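ATP phosphoribosyltransferase regulatory subunit (Bacillus halodurans, PDB 3OD1) probably serves as the regulatory partner of HisG in ATP phosphoribosyltransferase, being required for the first step of histidine biosynthesis and possibly for feedback regulation of the enzyme by histidine. Local coordinates at residues 41-46 / 105-109; 170-174 / 233-239; 337-343 / 364-370. One frame throughout, in Å; residues are numbered along the deposited sequence.

How the contacts relate
From the N terminus, contact 1 comes first: the chain leaves helix 21-40, forms the edge strand 44-45, makes a 58-residue excursion and returns as strand 104-113 beside it. Contact 2 closes a second loop of equal length, mostly helical, when the chain after helix 228-234 packs on helix 168-179. Contact 3 closes the shortest loop, a single helix linking two parallel strands of the C-terminal domain. The three follow in series, without nesting or crossing. Contacts 1 and 2 belong to the synthetase-like region, centres about 35 Å apart; the centres of contacts 1 and 3 are about 38 Å apart within the chain. Across the dimer, R105 bonds to Q368 of the second subunit, and D44 to its Q338.

Contact 1. Residues 41-46 / 105-109; sequences WGYDMI and RLAYQ
Three backbone hydrogen bonds set the parallel register: D44 N to R105 O (3.0 Å), A107 N to D44 O (2.9 Å) and I46 N to A107 O (3.0 Å). D44 thus pairs with L106 and M45 with A107, CA to CA 4.8 and 4.4 Å. Beyond them a water links I46 O and Q109 N, 2.8 Å from each. G42 (phi/psi 89/12) turns the chain out of helix 21-40 into extended Y43. The Y43 ring (chi1 m) lies over R105, whose CB sits 3.6 Å from the ring centroid in a CH-pi contact; E144 takes both the Y43 hydroxyl and the R105 guanidinium. Selenomethionine M45 (mmm) brings SE to 3.8 Å from A107 CB, on the face covered by helix 21-40. L106, on the other face with D44, meets I46 CG2 through CD2 at 4.1 Å. D44 reaches Q338 of the second subunit. This is the short parallel edge pairing of an otherwise largely antiparallel sheet, the core of the class II synthetase-like fold.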
ATOM      1  N   TRP B  41      10.147   3.855 -18.322  1.00 35.51           N
ATOM      2  CA  TRP B  41       9.401   3.859 -19.592  1.00 33.05           C
ATOM      3  C   TRP B  41       8.352   4.965 -19.649  1.00 34.28           C
ATOM      4  O   TRP B  41       7.498   4.976 -20.539  1.00 33.90           O
ATOM      5  CB  TRP B  41       8.723   2.506 -19.829  1.00 30.39           C
ATOM      6  CG  TRP B  41       9.666   1.387 -20.084  1.00 35.82           C
ATOM      7  CD1 TRP B  41      10.725   1.012 -19.306  1.00 32.17           C
ATOM      8  CD2 TRP B  41       9.632   0.468 -21.188  1.00 39.22           C
ATOM      9  NE1 TRP B  41      11.356  -0.076 -19.862  1.00 31.41           N
ATOM     10  CE2 TRP B  41      10.699  -0.436 -21.010  1.00 33.68           C
ATOM     11  CE3 TRP B  41       8.800   0.322 -22.310  1.00 36.24           C
ATOM     12  CZ2 TRP B  41      10.960  -1.475 -21.911  1.00 31.25           C
ATOM     13  CZ3 TRP B  41       9.066  -0.699 -23.204  1.00 35.89           C
ATOM     14  CH2 TRP B  41      10.139  -1.583 -23.002  1.00 37.67           C
ATOM     15  N   GLY B  42       8.386   5.867 -18.677  1.00 33.73           N
ATOM     16  CA  GLY B  42       7.543   7.046 -18.698  1.00 34.91           C
ATOM     17  C   GLY B  42       6.175   6.926 -18.059  1.00 30.85           C
ATOM     18  O   GLY B  42       5.330   7.804 -18.237  1.00 37.71           O
ATOM     19  N   TYR B  43       5.937   5.850 -17.312  1.00 33.94           N
ATOM     20  CA  TYR B  43       4.638   5.669 -16.657  1.00 30.13           C
ATOM     21  C   TYR B  43       4.637   6.398 -15.319  1.00 33.17           C
ATOM     22  O   TYR B  43       5.673   6.476 -14.648  1.00 37.34           O
ATOM     23  CB  TYR B  43       4.301   4.174 -16.497  1.00 30.84           C
ATOM     24  CG  TYR B  43       3.969   3.511 -17.817  1.00 28.57           C
ATOM     25  CD1 TYR B  43       2.655   3.184 -18.140  1.00 30.77           C
ATOM     26  CD2 TYR B  43       4.963   3.241 -18.751  1.00 30.48           C
ATOM     27  CE1 TYR B  43       2.336   2.600 -19.354  1.00 36.06           C
ATOM     28  CE2 TYR B  43       4.654   2.665 -19.987  1.00 33.15           C
ATOM     29  CZ  TYR B  43       3.339   2.350 -20.276  1.00 33.51           C
ATOM     30  OH  TYR B  43       3.027   1.765 -21.475  1.00 33.45           O
ATOM     31  N   ASP B  44       3.500   6.978 -14.951  1.00 27.44           N
ATOM     32  CA  ASP B  44       3.382   7.674 -13.660  1.00 29.64           C
ATOM     33  C   ASP B  44       2.496   6.864 -12.728  1.00 32.06           C
ATOM     34  O   ASP B  44       1.348   6.550 -13.065  1.00 31.26           O
ATOM     35  CB  ASP B  44       2.732   9.050 -13.812  1.00 37.23           C
ATOM     36  CG  ASP B  44       3.595  10.046 -14.571  1.00 41.39           C
ATOM     37  OD1 ASP B  44       4.822  10.094 -14.372  1.00 42.88           O
ATOM     38  OD2 ASP B  44       3.018  10.815 -15.344  1.00 43.40           O
HETATM   39  N   MSE B  45       3.022   6.539 -11.553  1.00 30.71           N
HETATM   40  CA  MSE B  45       2.230   5.890 -10.506  1.00 31.99           C
HETATM   41  C   MSE B  45       1.100   6.782 -10.012  1.00 29.21           C
HETATM   42  O   MSE B  45       1.276   7.988  -9.842  1.00 31.98           O
HETATM   43  CB  MSE B  45       3.150   5.516  -9.336  1.00 28.24           C
HETATM   44  CG  MSE B  45       4.220   4.543  -9.754  1.00 40.93           C
HETATM   45 SE   MSE B  45       3.525   2.742  -9.593  0.55 50.88          SE
HETATM   46  CE  MSE B  45       3.352   2.834  -7.644  1.00 23.83           C
ATOM     47  N   ILE B  46      -0.067   6.188  -9.785  1.00 28.72           N
ATOM     48  CA  ILE B  46      -1.155   6.883  -9.111  1.00 29.19           C
ATOM     49  C   ILE B  46      -1.707   5.999  -8.003  1.00 35.92           C
ATOM     50  O   ILE B  46      -1.271   4.844  -7.850  1.00 32.37           O
ATOM     51  CB  ILE B  46      -2.292   7.304 -10.088  1.00 29.64           C
ATOM     52  CG1 ILE B  46      -2.673   6.153 -11.027  1.00 29.85           C
ATOM     53  CG2 ILE B  46      -1.874   8.537 -10.877  1.00 34.76           C
ATOM     54  CD1 ILE B  46      -3.517   5.056 -10.351  1.00 28.63           C
ATOM     55  N   ARG B 105       0.057   7.315 -19.721  1.00 32.91           N
ATOM     56  CA  ARG B 105       0.778   6.143 -19.253  1.00 32.85           C
ATOM     57  C   ARG B 105       0.788   6.183 -17.732  1.00 37.50           C
ATOM     58  O   ARG B 105       1.483   7.000 -17.111  1.00 34.70           O
ATOM     59  CB  ARG B 105       2.200   6.132 -19.809  1.00 34.49           C
ATOM     60  CG  ARG B 105       2.265   5.744 -21.289  1.00 36.54           C
ATOM     61  CD  ARG B 105       3.636   5.939 -21.867  1.00 31.55           C
ATOM     62  NE  ARG B 105       3.723   5.332 -23.185  1.00 30.44           N
ATOM     63  CZ  ARG B 105       3.332   5.927 -24.308  1.00 37.21           C
ATOM     64  NH1 ARG B 105       2.824   7.155 -24.273  1.00 31.83           N
ATOM     65  NH2 ARG B 105       3.434   5.284 -25.463  1.00 34.31           N
ATOM     66  N   LEU B 106      -0.010   5.310 -17.138  1.00 32.15           N
ATOM     67  CA  LEU B 106      -0.214   5.321 -15.706  1.00 31.32           C
ATOM     68  C   LEU B 106       0.106   3.947 -15.151  1.00 34.02           C
ATOM     69  O   LEU B 106       0.039   2.946 -15.876  1.00 29.13           O
ATOM     70  CB  LEU B 106      -1.650   5.731 -15.389  1.00 34.11           C
ATOM     71  CG  LEU B 106      -2.040   7.154 -15.815  1.00 34.33           C
ATOM     72  CD1 LEU B 106      -3.540   7.343 -15.787  1.00 32.57           C
ATOM     73  CD2 LEU B 106      -1.393   8.196 -14.925  1.00 32.27           C
ATOM     74  N   ALA B 107       0.456   3.905 -13.868  1.00 26.98           N
ATOM     75  CA  ALA B 107       0.911   2.671 -13.229  1.00 28.61           C
ATOM     76  C   ALA B 107       0.380   2.599 -11.810  1.00 32.69           C
ATOM     77  O   ALA B 107      -0.062   3.608 -11.249  1.00 32.59           O
ATOM     78  CB  ALA B 107       2.462   2.586 -13.195  1.00 28.28           C
ATOM     79  N   TYR B 108       0.410   1.405 -11.225  1.00 33.19           N
ATOM     80  CA  TYR B 108      -0.081   1.245  -9.862  1.00 31.70           C
ATOM     81  C   TYR B 108       0.609   0.076  -9.186  1.00 32.57           C
ATOM     82  O   TYR B 108       1.155  -0.798  -9.847  1.00 30.29           O
ATOM     83  CB  TYR B 108      -1.593   1.003  -9.869  1.00 28.59           C
ATOM     84  CG  TYR B 108      -1.974  -0.229 -10.664  1.00 31.91           C
ATOM     85  CD1 TYR B 108      -2.213  -0.148 -12.029  1.00 27.72           C
ATOM     86  CD2 TYR B 108      -2.056  -1.480 -10.055  1.00 29.82           C
ATOM     87  CE1 TYR B 108      -2.558  -1.284 -12.777  1.00 30.55           C
ATOM     88  CE2 TYR B 108      -2.392  -2.623 -10.790  1.00 31.55           C
ATOM     89  CZ  TYR B 108      -2.648  -2.518 -12.149  1.00 34.74           C
ATOM     90  OH  TYR B 108      -2.971  -3.652 -12.880  1.00 31.57           O
ATOM     91  N   GLN B 109       0.592   0.086  -7.857  1.00 23.76           N
ATOM     92  CA  GLN B 109       0.947  -1.075  -7.068  1.00 27.96           C
ATOM     93  C   GLN B 109      -0.047  -1.041  -5.910  1.00 34.39           C
ATOM     94  O   GLN B 109       0.032  -0.179  -5.030  1.00 30.64           O
ATOM     95  CB  GLN B 109       2.391  -0.969  -6.571  1.00 28.88           C
ATOM     96  CG  GLN B 109       2.837  -2.134  -5.727  1.00 29.56           C
ATOM     97  CD  GLN B 109       4.264  -1.970  -5.200  1.00 42.38           C
ATOM     98  OE1 GLN B 109       5.081  -1.271  -5.802  1.00 36.86           O
ATOM     99  NE2 GLN B 109       4.568  -2.634  -4.079  1.00 35.10           N
TER
HETATM  100  O   HOH W   1      -0.471   2.398  -6.714  1.00 32.52           O

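Contact 2. Residues 170-174 / 233-239; sequences YVNAL and ARGLIQT
This is a helix-to-loop packing contact in the region of the synthetase-like fold peripheral to its main sheet, where the first turns of helix 168-179 meet the chain running from helix 228-234 to helix 240-258. Residues 170-174 are regular helix, with L174 N bonded to Y170 O at 3.1 Å. Opposite, A233 and R234 lie in a weakly bonded helical turn, L236 N reaches A233 O at 3.2 Å, and I237 is extended (phi/psi -162/133). CA atoms of L174 and I237 approach to 5.8 Å, those of A173 and T239 to 7.4 Å. The polar link is Y170 OH donating to A233 O at 2.7 Å; chi1 t and chi2 85° carry the phenol there. I237 (chi1 t, chi2 p) points at the helix, its CG2 3.3 Å from Y170 CE1 and its CD1 3.8 Å from A173 O. L174 (tp) lays CD1 4.1 Å from I237 CB and 3.2 Å from L236 O, the acceptor of a hydrogen bond from R216. L220 and L246 pack against Y170 from helices 211-220 and 240-258. T239 (chi1 p) sits 4.0 Å from A173 CB through OG1, which accepts from G242 N, making T239 the N-cap of helix 240-258.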
ATOM      1  N   TYR B 170      -9.422 -12.568 -33.737  1.00 39.06           N
ATOM      2  CA  TYR B 170      -9.265 -13.799 -34.492  1.00 42.75           C
ATOM      3  C   TYR B 170     -10.312 -14.841 -34.076  1.00 43.67           C
ATOM      4  O   TYR B 170     -11.034 -15.383 -34.919  1.00 45.45           O
ATOM      5  CB  TYR B 170      -7.851 -14.366 -34.373  1.00 44.49           C
ATOM      6  CG  TYR B 170      -7.683 -15.612 -35.207  1.00 47.67           C
ATOM      7  CD1 TYR B 170      -7.353 -15.525 -36.554  1.00 52.77           C
ATOM      8  CD2 TYR B 170      -7.897 -16.874 -34.663  1.00 47.16           C
ATOM      9  CE1 TYR B 170      -7.214 -16.659 -37.340  1.00 52.12           C
ATOM     10  CE2 TYR B 170      -7.764 -18.028 -35.447  1.00 45.36           C
ATOM     11  CZ  TYR B 170      -7.421 -17.904 -36.785  1.00 49.15           C
ATOM     12  OH  TYR B 170      -7.281 -19.023 -37.571  1.00 54.22           O
ATOM     13  N   VAL B 171     -10.387 -15.114 -32.776  1.00 42.55           N
ATOM     14  CA  VAL B 171     -11.354 -16.066 -32.235  1.00 42.29           C
ATOM     15  C   VAL B 171     -12.777 -15.721 -32.674  1.00 48.01           C
ATOM     16  O   VAL B 171     -13.483 -16.559 -33.237  1.00 49.88           O
ATOM     17  CB  VAL B 171     -11.296 -16.122 -30.686  1.00 52.12           C
ATOM     18  CG1 VAL B 171     -12.396 -17.022 -30.138  1.00 51.95           C
ATOM     19  CG2 VAL B 171      -9.937 -16.608 -30.224  1.00 53.01           C
ATOM     20  N   ASN B 172     -13.201 -14.487 -32.424  1.00 42.95           N
ATOM     21  CA  ASN B 172     -14.568 -14.091 -32.773  1.00 41.31           C
ATOM     22  C   ASN B 172     -14.864 -14.215 -34.271  1.00 48.68           C
ATOM     23  O   ASN B 172     -15.925 -14.717 -34.654  1.00 51.38           O
ATOM     24  CB  ASN B 172     -14.893 -12.687 -32.255  1.00 43.83           C
ATOM     25  CG  ASN B 172     -14.944 -12.623 -30.730  1.00 53.45           C
ATOM     26  OD1 ASN B 172     -14.768 -13.634 -30.047  1.00 56.11           O
ATOM     27  ND2 ASN B 172     -15.190 -11.431 -30.193  1.00 60.29           N
ATOM     28  N   ALA B 173     -13.936 -13.777 -35.118  1.00 49.17           N
ATOM     29  CA  ALA B 173     -14.150 -13.864 -36.570  1.00 52.14           C
ATOM     30  C   ALA B 173     -14.342 -15.305 -37.025  1.00 52.06           C
ATOM     31  O   ALA B 173     -15.244 -15.602 -37.816  1.00 58.88           O
ATOM     32  CB  ALA B 173     -13.002 -13.213 -37.338  1.00 49.86           C
ATOM     33  N   LEU B 174     -13.495 -16.199 -36.527  1.00 43.79           N
ATOM     34  CA  LEU B 174     -13.568 -17.603 -36.904  1.00 50.74           C
ATOM     35  C   LEU B 174     -14.855 -18.253 -36.411  1.00 55.97           C
ATOM     36  O   LEU B 174     -15.573 -18.885 -37.188  1.00 57.34           O
ATOM     37  CB  LEU B 174     -12.362 -18.379 -36.373  1.00 45.45           C
ATOM     38  CG  LEU B 174     -12.381 -19.884 -36.669  1.00 45.42           C
ATOM     39  CD1 LEU B 174     -12.487 -20.169 -38.187  1.00 41.99           C
ATOM     40  CD2 LEU B 174     -11.161 -20.572 -36.064  1.00 47.26           C
ATOM     41  N   ALA B 233      -2.757 -20.182 -38.928  1.00 68.00           N
ATOM     42  CA  ALA B 233      -4.016 -19.544 -38.568  1.00 63.75           C
ATOM     43  C   ALA B 233      -4.682 -18.925 -39.795  1.00 59.97           C
ATOM     44  O   ALA B 233      -5.912 -18.839 -39.874  1.00 53.56           O
ATOM     45  CB  ALA B 233      -3.800 -18.495 -37.468  1.00 55.00           C
ATOM     46  N   ARG B 234      -3.866 -18.499 -40.754  1.00 65.48           N
ATOM     47  CA  ARG B 234      -4.384 -17.850 -41.961  1.00 71.24           C
ATOM     48  C   ARG B 234      -5.334 -18.743 -42.769  1.00 65.35           C
ATOM     49  O   ARG B 234      -6.265 -18.254 -43.404  1.00 64.93           O
ATOM     50  CB  ARG B 234      -3.239 -17.346 -42.848  1.00 76.06           C
ATOM     51  CG  ARG B 234      -2.464 -16.183 -42.251  1.00 76.18           C
ATOM     52  CD  ARG B 234      -1.475 -15.598 -43.239  1.00 78.27           C
ATOM     53  NE  ARG B 234      -0.193 -15.308 -42.604  1.00 82.52           N
ATOM     54  CZ  ARG B 234       0.089 -14.187 -41.946  1.00 79.23           C
ATOM     55  NH1 ARG B 234       1.286 -14.022 -41.404  1.00 76.73           N
ATOM     56  NH2 ARG B 234      -0.823 -13.230 -41.828  1.00 77.59           N
ATOM     57  N   GLY B 235      -5.109 -20.053 -42.718  1.00 64.86           N
ATOM     58  CA  GLY B 235      -5.896 -20.995 -43.498  1.00 68.98           C
ATOM     59  C   GLY B 235      -7.298 -21.256 -42.976  1.00 68.73           C
ATOM     60  O   GLY B 235      -8.147 -21.794 -43.702  1.00 65.52           O
ATOM     61  N   LEU B 236      -7.555 -20.864 -41.730  1.00 57.61           N
ATOM     62  CA  LEU B 236      -8.826 -21.183 -41.078  1.00 54.99           C
ATOM     63  C   LEU B 236      -9.910 -20.137 -41.280  1.00 57.33           C
ATOM     64  O   LEU B 236     -11.084 -20.410 -41.038  1.00 57.72           O
ATOM     65  CB  LEU B 236      -8.624 -21.401 -39.578  1.00 59.71           C
ATOM     66  CG  LEU B 236      -7.790 -22.625 -39.219  1.00 59.03           C
ATOM     67  CD1 LEU B 236      -7.786 -22.812 -37.720  1.00 52.43           C
ATOM     68  CD2 LEU B 236      -8.359 -23.853 -39.926  1.00 59.92           C
ATOM     69  N   ILE B 237      -9.518 -18.945 -41.715  1.00 65.29           N
ATOM     70  CA  ILE B 237     -10.448 -17.827 -41.826  1.00 71.55           C
ATOM     71  C   ILE B 237      -9.857 -16.767 -42.747  1.00 83.02           C
ATOM     72  O   ILE B 237      -8.687 -16.400 -42.616  1.00 88.19           O
ATOM     73  CB  ILE B 237     -10.749 -17.211 -40.432  1.00 61.45           C
ATOM     74  CG1 ILE B 237     -11.680 -15.994 -40.535  1.00 58.35           C
ATOM     75  CG2 ILE B 237      -9.456 -16.838 -39.724  1.00 58.10           C
ATOM     76  CD1 ILE B 237     -13.105 -16.332 -40.888  1.00 66.16           C
ATOM     77  N   GLN B 238     -10.665 -16.284 -43.685  1.00 87.27           N
ATOM     78  CA  GLN B 238     -10.195 -15.307 -44.661  1.00 89.77           C
ATOM     79  C   GLN B 238     -11.090 -14.075 -44.745  1.00 79.09           C
ATOM     80  O   GLN B 238     -10.978 -13.283 -45.679  1.00 76.32           O
ATOM     81  CB  GLN B 238     -10.048 -15.952 -46.042  1.00103.11           C
ATOM     82  CG  GLN B 238      -8.685 -16.578 -46.293  1.00111.05           C
ATOM     83  CD  GLN B 238      -7.582 -15.542 -46.388  1.00117.34           C
ATOM     84  OE1 GLN B 238      -7.152 -14.979 -45.379  1.00117.89           O
ATOM     85  NE2 GLN B 238      -7.119 -15.281 -47.607  1.00120.69           N
ATOM     86  N   THR B 239     -11.979 -13.914 -43.770  1.00 71.44           N
ATOM     87  CA  THR B 239     -12.802 -12.714 -43.708  1.00 67.26           C
ATOM     88  C   THR B 239     -11.912 -11.506 -43.451  1.00 69.99           C
ATOM     89  O   THR B 239     -10.765 -11.655 -43.039  1.00 72.33           O
ATOM     90  CB  THR B 239     -13.883 -12.814 -42.611  1.00 70.72           C
ATOM     91  OG1 THR B 239     -13.266 -13.017 -41.332  1.00 59.25           O
ATOM     92  CG2 THR B 239     -14.840 -13.968 -42.909  1.00 72.40           C
TER

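Contact 3. Residues 337-343 / 364-370; sequences EQTCILF and AVVLQDL
Strands 339-343 and 365-369 run parallel, their N-to-C directions 17° apart and their axes 4.5 Å apart at closest approach. They are the two strands of a beta-alpha-beta unit whose crossover is helix 348-359, in the three-stranded parallel sheet of the C-terminal domain; 339-343 is its central strand, with 385-389 on the other side. T339 pairs with V365, C340 with V366, I341 with L367, L342 with Q368 and F343 with D369, CA to CA 4.6 to 5.0 Å. Six hydrogen bonds hold them: T339 N to A364 O (3.0 Å), V366 N to T339 O (2.7 Å), I341 N to V366 O, Q368 N to I341 O and F343 N to Q368 O (each 2.8 Å), and L370 N to F343 O (2.9 Å). On the face bearing I341, F343 and L367, helix 348-359 packs through L354 and A351. There I341 (mt) puts CD1 3.7 Å from V365 CG1, and its CG2 lies 4.0 Å from CD1 of L367 (tp). The opposite face carries C340, L342, V366 and Q368 and meets helix 376-381. L342 (mt) places CD2 3.8 Å from Q368 CG, and C340 SG is 4.3 Å from V366 CG1. Q368 donates through NE2 to D369 O at 2.9 Å, but also bonds to D136 and R105 of the second subunit, so this strand, outermost within the chain, belongs to the dimer interface. F343, chi1 p, swings its ring across the neighbouring strand: CD2 lies 3.7 Å from L367 CD1, and D369 CA stands over the ring face in a CH-pi contact, 3.8 Å from the centroid.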
ATOM      1  N   GLU B 337      19.847  -9.162   9.487  1.00 77.02           N
ATOM      2  CA  GLU B 337      21.037  -8.501   8.958  1.00 73.65           C
ATOM      3  C   GLU B 337      21.560  -7.472   9.942  1.00 65.36           C
ATOM      4  O   GLU B 337      22.762  -7.221  10.022  1.00 77.07           O
ATOM      5  CB  GLU B 337      20.713  -7.807   7.629  1.00 75.54           C
ATOM      6  CG  GLU B 337      21.791  -6.824   7.138  1.00 82.60           C
ATOM      7  CD  GLU B 337      21.660  -5.413   7.726  1.00 86.78           C
ATOM      8  OE1 GLU B 337      20.998  -4.559   7.093  1.00 85.80           O
ATOM      9  OE2 GLU B 337      22.233  -5.145   8.806  1.00 85.82           O
ATOM     10  N   GLN B 338      20.637  -6.881  10.688  1.00 60.11           N
ATOM     11  CA  GLN B 338      20.931  -5.770  11.583  1.00 53.67           C
ATOM     12  C   GLN B 338      22.070  -6.034  12.575  1.00 54.00           C
ATOM     13  O   GLN B 338      22.339  -7.179  12.952  1.00 54.71           O
ATOM     14  CB  GLN B 338      19.653  -5.362  12.321  1.00 52.39           C
ATOM     15  CG  GLN B 338      18.569  -4.795  11.399  1.00 57.38           C
ATOM     16  CD  GLN B 338      17.353  -5.701  11.277  1.00 55.34           C
ATOM     17  OE1 GLN B 338      17.404  -6.884  11.606  1.00 57.14           O
ATOM     18  NE2 GLN B 338      16.249  -5.140  10.800  1.00 55.99           N
ATOM     19  N   THR B 339      22.751  -4.959  12.965  1.00 50.17           N
ATOM     20  CA  THR B 339      23.691  -4.980  14.080  1.00 45.89           C
ATOM     21  C   THR B 339      22.960  -4.535  15.354  1.00 48.09           C
ATOM     22  O   THR B 339      22.027  -3.726  15.289  1.00 46.04           O
ATOM     23  CB  THR B 339      24.863  -4.032  13.830  1.00 46.65           C
ATOM     24  OG1 THR B 339      25.617  -4.487  12.703  1.00 56.77           O
ATOM     25  CG2 THR B 339      25.762  -3.985  15.023  1.00 46.36           C
ATOM     26  N   CYS B 340      23.374  -5.066  16.503  1.00 45.44           N
ATOM     27  CA  CYS B 340      22.738  -4.731  17.772  1.00 45.57           C
ATOM     28  C   CYS B 340      23.768  -4.236  18.791  1.00 42.71           C
ATOM     29  O   CYS B 340      24.723  -4.934  19.104  1.00 46.01           O
ATOM     30  CB  CYS B 340      21.991  -5.941  18.337  1.00 46.40           C
ATOM     31  SG  CYS B 340      21.221  -5.654  19.949  1.00 50.26           S
ATOM     32  N   ILE B 341      23.576  -3.018  19.284  1.00 40.06           N
ATOM     33  CA  ILE B 341      24.418  -2.474  20.340  1.00 42.30           C
ATOM     34  C   ILE B 341      23.633  -2.551  21.641  1.00 37.54           C
ATOM     35  O   ILE B 341      22.569  -1.952  21.762  1.00 33.52           O
ATOM     36  CB  ILE B 341      24.812  -1.003  20.059  1.00 38.47           C
ATOM     37  CG1 ILE B 341      25.659  -0.907  18.785  1.00 36.26           C
ATOM     38  CG2 ILE B 341      25.560  -0.408  21.252  1.00 32.92           C
ATOM     39  CD1 ILE B 341      25.786   0.508  18.233  1.00 33.66           C
ATOM     40  N   LEU B 342      24.135  -3.331  22.586  1.00 38.74           N
ATOM     41  CA  LEU B 342      23.508  -3.450  23.901  1.00 36.93           C
ATOM     42  C   LEU B 342      24.209  -2.496  24.849  1.00 39.32           C
ATOM     43  O   LEU B 342      25.433  -2.527  24.973  1.00 41.40           O
ATOM     44  CB  LEU B 342      23.637  -4.882  24.432  1.00 34.15           C
ATOM     45  CG  LEU B 342      22.923  -5.960  23.615  1.00 41.93           C
ATOM     46  CD1 LEU B 342      23.463  -7.342  23.957  1.00 45.14           C
ATOM     47  CD2 LEU B 342      21.405  -5.886  23.831  1.00 45.32           C
ATOM     48  N   PHE B 343      23.451  -1.640  25.516  1.00 32.54           N
ATOM     49  CA  PHE B 343      24.096  -0.687  26.407  1.00 39.71           C
ATOM     50  C   PHE B 343      23.523  -0.696  27.808  1.00 38.90           C
ATOM     51  O   PHE B 343      22.417  -1.170  28.030  1.00 37.46           O
ATOM     52  CB  PHE B 343      24.070   0.733  25.825  1.00 37.13           C
ATOM     53  CG  PHE B 343      22.695   1.341  25.737  1.00 37.52           C
ATOM     54  CD1 PHE B 343      22.235   2.198  26.723  1.00 42.94           C
ATOM     55  CD2 PHE B 343      21.875   1.081  24.654  1.00 37.15           C
ATOM     56  CE1 PHE B 343      20.974   2.768  26.636  1.00 36.79           C
ATOM     57  CE2 PHE B 343      20.605   1.646  24.565  1.00 32.32           C
ATOM     58  CZ  PHE B 343      20.161   2.490  25.554  1.00 33.82           C
ATOM     59  N   ALA B 364      22.195  -0.743   9.394  1.00 44.59           N
ATOM     60  CA  ALA B 364      21.030  -0.829  10.256  1.00 43.61           C
ATOM     61  C   ALA B 364      21.483  -1.269  11.642  1.00 45.75           C
ATOM     62  O   ALA B 364      22.204  -2.265  11.776  1.00 45.42           O
ATOM     63  CB  ALA B 364      20.011  -1.813   9.675  1.00 43.94           C
ATOM     64  N   VAL B 365      21.055  -0.528  12.666  1.00 37.10           N
ATOM     65  CA  VAL B 365      21.467  -0.796  14.041  1.00 39.42           C
ATOM     66  C   VAL B 365      20.289  -0.803  15.012  1.00 32.97           C
ATOM     67  O   VAL B 365      19.498   0.138  15.051  1.00 31.94           O
ATOM     68  CB  VAL B 365      22.497   0.246  14.542  1.00 40.51           C
ATOM     69  CG1 VAL B 365      23.001  -0.135  15.927  1.00 35.73           C
ATOM     70  CG2 VAL B 365      23.671   0.342  13.584  1.00 45.13           C
ATOM     71  N   VAL B 366      20.179  -1.869  15.795  1.00 36.09           N
ATOM     72  CA  VAL B 366      19.265  -1.877  16.921  1.00 35.43           C
ATOM     73  C   VAL B 366      20.057  -1.421  18.151  1.00 35.93           C
ATOM     74  O   VAL B 366      21.043  -2.051  18.529  1.00 32.12           O
ATOM     75  CB  VAL B 366      18.668  -3.276  17.168  1.00 35.46           C
ATOM     76  CG1 VAL B 366      17.920  -3.316  18.500  1.00 30.78           C
ATOM     77  CG2 VAL B 366      17.733  -3.671  16.032  1.00 32.41           C
ATOM     78  N   LEU B 367      19.645  -0.301  18.740  1.00 30.91           N
ATOM     79  CA  LEU B 367      20.295   0.240  19.934  1.00 32.66           C
ATOM     80  C   LEU B 367      19.417  -0.142  21.121  1.00 30.29           C
ATOM     81  O   LEU B 367      18.282   0.311  21.227  1.00 31.92           O
ATOM     82  CB  LEU B 367      20.411   1.757  19.810  1.00 37.80           C
ATOM     83  CG  LEU B 367      21.075   2.550  20.938  1.00 45.63           C
ATOM     84  CD1 LEU B 367      22.497   2.094  21.202  1.00 38.93           C
ATOM     85  CD2 LEU B 367      21.033   4.025  20.573  1.00 47.36           C
ATOM     86  N   GLN B 368      19.925  -1.034  21.964  1.00 31.40           N
ATOM     87  CA  GLN B 368      19.095  -1.708  22.953  1.00 30.92           C
ATOM     88  C   GLN B 368      19.644  -1.590  24.382  1.00 34.72           C
ATOM     89  O   GLN B 368      20.757  -2.056  24.692  1.00 28.71           O
ATOM     90  CB  GLN B 368      18.933  -3.183  22.586  1.00 33.27           C
ATOM     91  CG  GLN B 368      18.137  -3.963  23.604  1.00 31.40           C
ATOM     92  CD  GLN B 368      16.685  -3.522  23.648  1.00 36.38           C
ATOM     93  OE1 GLN B 368      15.989  -3.533  22.635  1.00 39.01           O
ATOM     94  NE2 GLN B 368      16.223  -3.127  24.824  1.00 34.03           N
ATOM     95  N   ASP B 369      18.849  -0.951  25.236  1.00 32.76           N
ATOM     96  CA  ASP B 369      19.090  -0.908  26.676  1.00 29.25           C
ATOM     97  C   ASP B 369      18.975  -2.304  27.236  1.00 26.08           C
ATOM     98  O   ASP B 369      17.949  -2.976  27.092  1.00 30.78           O
ATOM     99  CB  ASP B 369      18.070   0.020  27.350  1.00 36.34           C
ATOM    100  CG  ASP B 369      18.392   0.304  28.817  1.00 39.86           C
ATOM    101  OD1 ASP B 369      18.953  -0.580  29.513  1.00 34.45           O
ATOM    102  OD2 ASP B 369      18.055   1.419  29.276  1.00 33.52           O
ATOM    103  N   LEU B 370      20.042  -2.760  27.875  1.00 32.48           N
ATOM    104  CA  LEU B 370      20.083  -4.128  28.351  1.00 31.23           C
ATOM    105  C   LEU B 370      18.989  -4.365  29.398  1.00 32.68           C
ATOM    106  O   LEU B 370      18.447  -5.463  29.507  1.00 34.00           O
ATOM    107  CB  LEU B 370      21.464  -4.434  28.921  1.00 35.73           C
ATOM    108  CG  LEU B 370      21.684  -5.869  29.366  1.00 46.41           C
ATOM    109  CD1 LEU B 370      21.936  -6.746  28.151  1.00 48.96           C
ATOM    110  CD2 LEU B 370      22.861  -5.920  30.329  1.00 49.96           C
TER